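Local coordinates for protein GphF (Cystobacter violaceus, PDB 6MFC) that probably catalyses a decarboxylation that helps to start polyketide biosynthesis, using a fold of the GNAT acetyltransferase family, at residues A192-I198 with A211-H217. Numbering follows the deposited sequence.
Sequences ARIGGII and AGVIVIH
Ala192 sets its CB over one face of the His217 imidazole, a CH-pi contact 3.4 Å from the ring centroid and nearer the NE2 and CE1 side of the ring. At this same end Arg193 and Ile216 form a closed antiparallel hydrogen-bonded pair, with Arg193 N to Ile216 O at 3.0 Å and Ile216 N to Arg193 O at 2.9 Å. Their side chains run alongside each other: Arg193 has CG between the backbone N and the carbonyl carbon (chi1 64°) and stays extended to NE, which carries the guanidinium along Ile216 until Ile216 CD1 lies over one face near the rim, 3.5 Å from Arg193 NH2. Farther along, Gly195 and Gly196 together face Ile214, giving a beta bulge. Gly195 N donates to Ile214 O, while Ile214 N donates to Gly196 O at 2.8 Å in a nearly straight bond. Gly196 takes phi 130° here, a backbone shape suited to glycine, and the extra residue shifts the register by one. Beyond the bulge Ile198 N bonds to Gly212 O at 2.7 Å; the return bond from Gly212 N to Ile198 O is weak. The side chains of Ile198 and Ile214 cross at about a right angle, with Ile198 CD1 3.7 Å from Ile214 CD1. On the other sheet face Ile194 CG2 meets Val213 CG1 at 3.9 Å, and Ile197 CG2 touches Ala211 CB. His187 holds the buried His217 ring through a hydrogen bond to NE2. The two segments form a beta-hairpin whose long connection contains neither helix nor strand. Strand 193-198 is outermost in the mixed sheet; strand 212-218 is inserted between it and strand 148-153, the C-terminal strand order of the GNAT fold, while helices 168-172 and 182-190 pack on the face bearing Ile194, Val213 and Val215.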
loop_
_atom_site.group_PDB
_atom_site.type_symbol
_atom_site.label_atom_id
_atom_site.label_comp_id
_atom_site.label_asym_id
_atom_site.label_seq_id
_atom_site.Cartn_x
_atom_site.Cartn_y
_atom_site.Cartn_z
ATOM N N ALA A 192 12.211 -3.433 -1.719
ATOM C CA ALA A 192 11.793 -2.181 -2.328
ATOM C C ALA A 192 12.828 -1.093 -2.087
ATOM O O ALA A 192 13.368 -0.959 -0.985
ATOM C CB ALA A 192 10.441 -1.733 -1.774
ATOM N N ARG A 193 13.106 -0.320 -3.128
ATOM C CA ARG A 193 13.931 0.871 -3.019
ATOM C C ARG A 193 13.037 2.104 -2.991
ATOM O O ARG A 193 11.964 2.129 -3.599
ATOM C CB ARG A 193 14.923 0.965 -4.181
ATOM C CG ARG A 193 14.271 1.131 -5.541
ATOM C CD ARG A 193 15.306 1.324 -6.633
ATOM N NE ARG A 193 14.694 1.784 -7.875
ATOM C CZ ARG A 193 14.453 3.060 -8.156
ATOM N NH1 ARG A 193 14.771 4.004 -7.281
ATOM N NH2 ARG A 193 13.892 3.393 -9.311
ATOM N N ILE A 194 13.483 3.128 -2.265
ATOM C CA ILE A 194 12.717 4.364 -2.172
ATOM C C ILE A 194 12.844 5.135 -3.479
ATOM O O ILE A 194 13.945 5.302 -4.019
ATOM C CB ILE A 194 13.192 5.197 -0.974
ATOM C CG1 ILE A 194 12.883 4.459 0.329
ATOM C CG2 ILE A 194 12.539 6.568 -0.981
ATOM C CD1 ILE A 194 13.439 5.128 1.559
ATOM N N GLY A 195 11.710 5.602 -4.001
ATOM C CA GLY A 195 11.685 6.330 -5.254
ATOM C C GLY A 195 11.373 7.804 -5.150
ATOM O O GLY A 195 11.201 8.458 -6.188
ATOM N N GLY A 196 11.286 8.357 -3.947
ATOM C CA GLY A 196 11.015 9.767 -3.757
ATOM C C GLY A 196 9.887 9.999 -2.771
ATOM O O GLY A 196 9.197 9.081 -2.334
ATOM N N ILE A 197 9.715 11.273 -2.430
ATOM C CA ILE A 197 8.700 11.715 -1.483
ATOM C C ILE A 197 7.740 12.650 -2.203
ATOM O O ILE A 197 8.173 13.594 -2.876
ATOM C CB ILE A 197 9.330 12.413 -0.265
ATOM C CG1 ILE A 197 10.400 11.519 0.364
ATOM C CG2 ILE A 197 8.264 12.767 0.755
ATOM C CD1 ILE A 197 11.172 12.185 1.480
ATOM N N ILE A 198 6.446 12.391 -2.061
ATOM C CA ILE A 198 5.399 13.223 -2.643
ATOM C C ILE A 198 4.911 14.173 -1.559
ATOM O O ILE A 198 4.256 13.753 -0.599
ATOM C CB ILE A 198 4.246 12.374 -3.198
ATOM C CG1 ILE A 198 4.771 11.337 -4.188
ATOM C CG2 ILE A 198 3.203 13.261 -3.855
ATOM C CD1 ILE A 198 3.728 10.328 -4.609
ATOM N N ALA A 211 2.982 13.863 3.724
ATOM C CA ALA A 211 3.852 13.359 2.678
ATOM C C ALA A 211 3.534 11.901 2.357
ATOM O O ALA A 211 2.738 11.240 3.029
ATOM C CB ALA A 211 5.318 13.502 3.085
ATOM N N GLY A 212 4.176 11.405 1.303
ATOM C CA GLY A 212 4.066 10.016 0.907
ATOM C C GLY A 212 5.352 9.515 0.283
ATOM O O GLY A 212 5.960 10.211 -0.538
ATOM N N VAL A 213 5.780 8.315 0.657
ATOM C CA VAL A 213 7.057 7.761 0.221
ATOM C C VAL A 213 6.799 6.756 -0.892
ATOM O O VAL A 213 6.038 5.799 -0.711
ATOM C CB VAL A 213 7.813 7.109 1.390
ATOM C CG1 VAL A 213 9.074 6.421 0.890
ATOM C CG2 VAL A 213 8.150 8.153 2.441
ATOM N N ILE A 214 7.437 6.970 -2.039
ATOM C CA ILE A 214 7.308 6.063 -3.174
ATOM C C ILE A 214 8.278 4.902 -2.992
ATOM O O ILE A 214 9.495 5.102 -2.912
ATOM C CB ILE A 214 7.568 6.794 -4.499
ATOM C CG1 ILE A 214 6.539 7.904 -4.712
ATOM C CG2 ILE A 214 7.545 5.812 -5.663
ATOM C CD1 ILE A 214 6.756 8.694 -5.982
ATOM N N VAL A 215 7.742 3.688 -2.923
ATOM C CA VAL A 215 8.542 2.470 -2.887
ATOM C C VAL A 215 8.395 1.767 -4.229
ATOM O O VAL A 215 7.335 1.814 -4.862
ATOM C CB VAL A 215 8.131 1.543 -1.723
ATOM C CG1 VAL A 215 8.367 2.232 -0.390
ATOM C CG2 VAL A 215 6.676 1.128 -1.851
ATOM N N ILE A 216 9.473 1.126 -4.674
ATOM C CA ILE A 216 9.506 0.459 -5.972
ATOM C C ILE A 216 10.040 -0.951 -5.777
ATOM O O ILE A 216 11.175 -1.130 -5.318
ATOM C CB ILE A 216 10.365 1.222 -6.996
ATOM C CG1 ILE A 216 9.822 2.637 -7.208
ATOM C CG2 ILE A 216 10.409 0.467 -8.314
ATOM C CD1 ILE A 216 10.629 3.453 -8.189
ATOM N N HIS A 217 9.229 -1.948 -6.127
ATOM C CA HIS A 217 9.639 -3.351 -6.101
ATOM C C HIS A 217 9.996 -3.759 -7.526
ATOM O O HIS A 217 9.120 -4.119 -8.317
ATOM C CB HIS A 217 8.536 -4.245 -5.540
ATOM C CG HIS A 217 8.312 -4.096 -4.067
ATOM N ND1 HIS A 217 8.965 -4.872 -3.133
ATOM C CD2 HIS A 217 7.493 -3.276 -3.368
ATOM C CE1 HIS A 217 8.563 -4.531 -1.922
ATOM N NE2 HIS A 217 7.671 -3.563 -2.037
#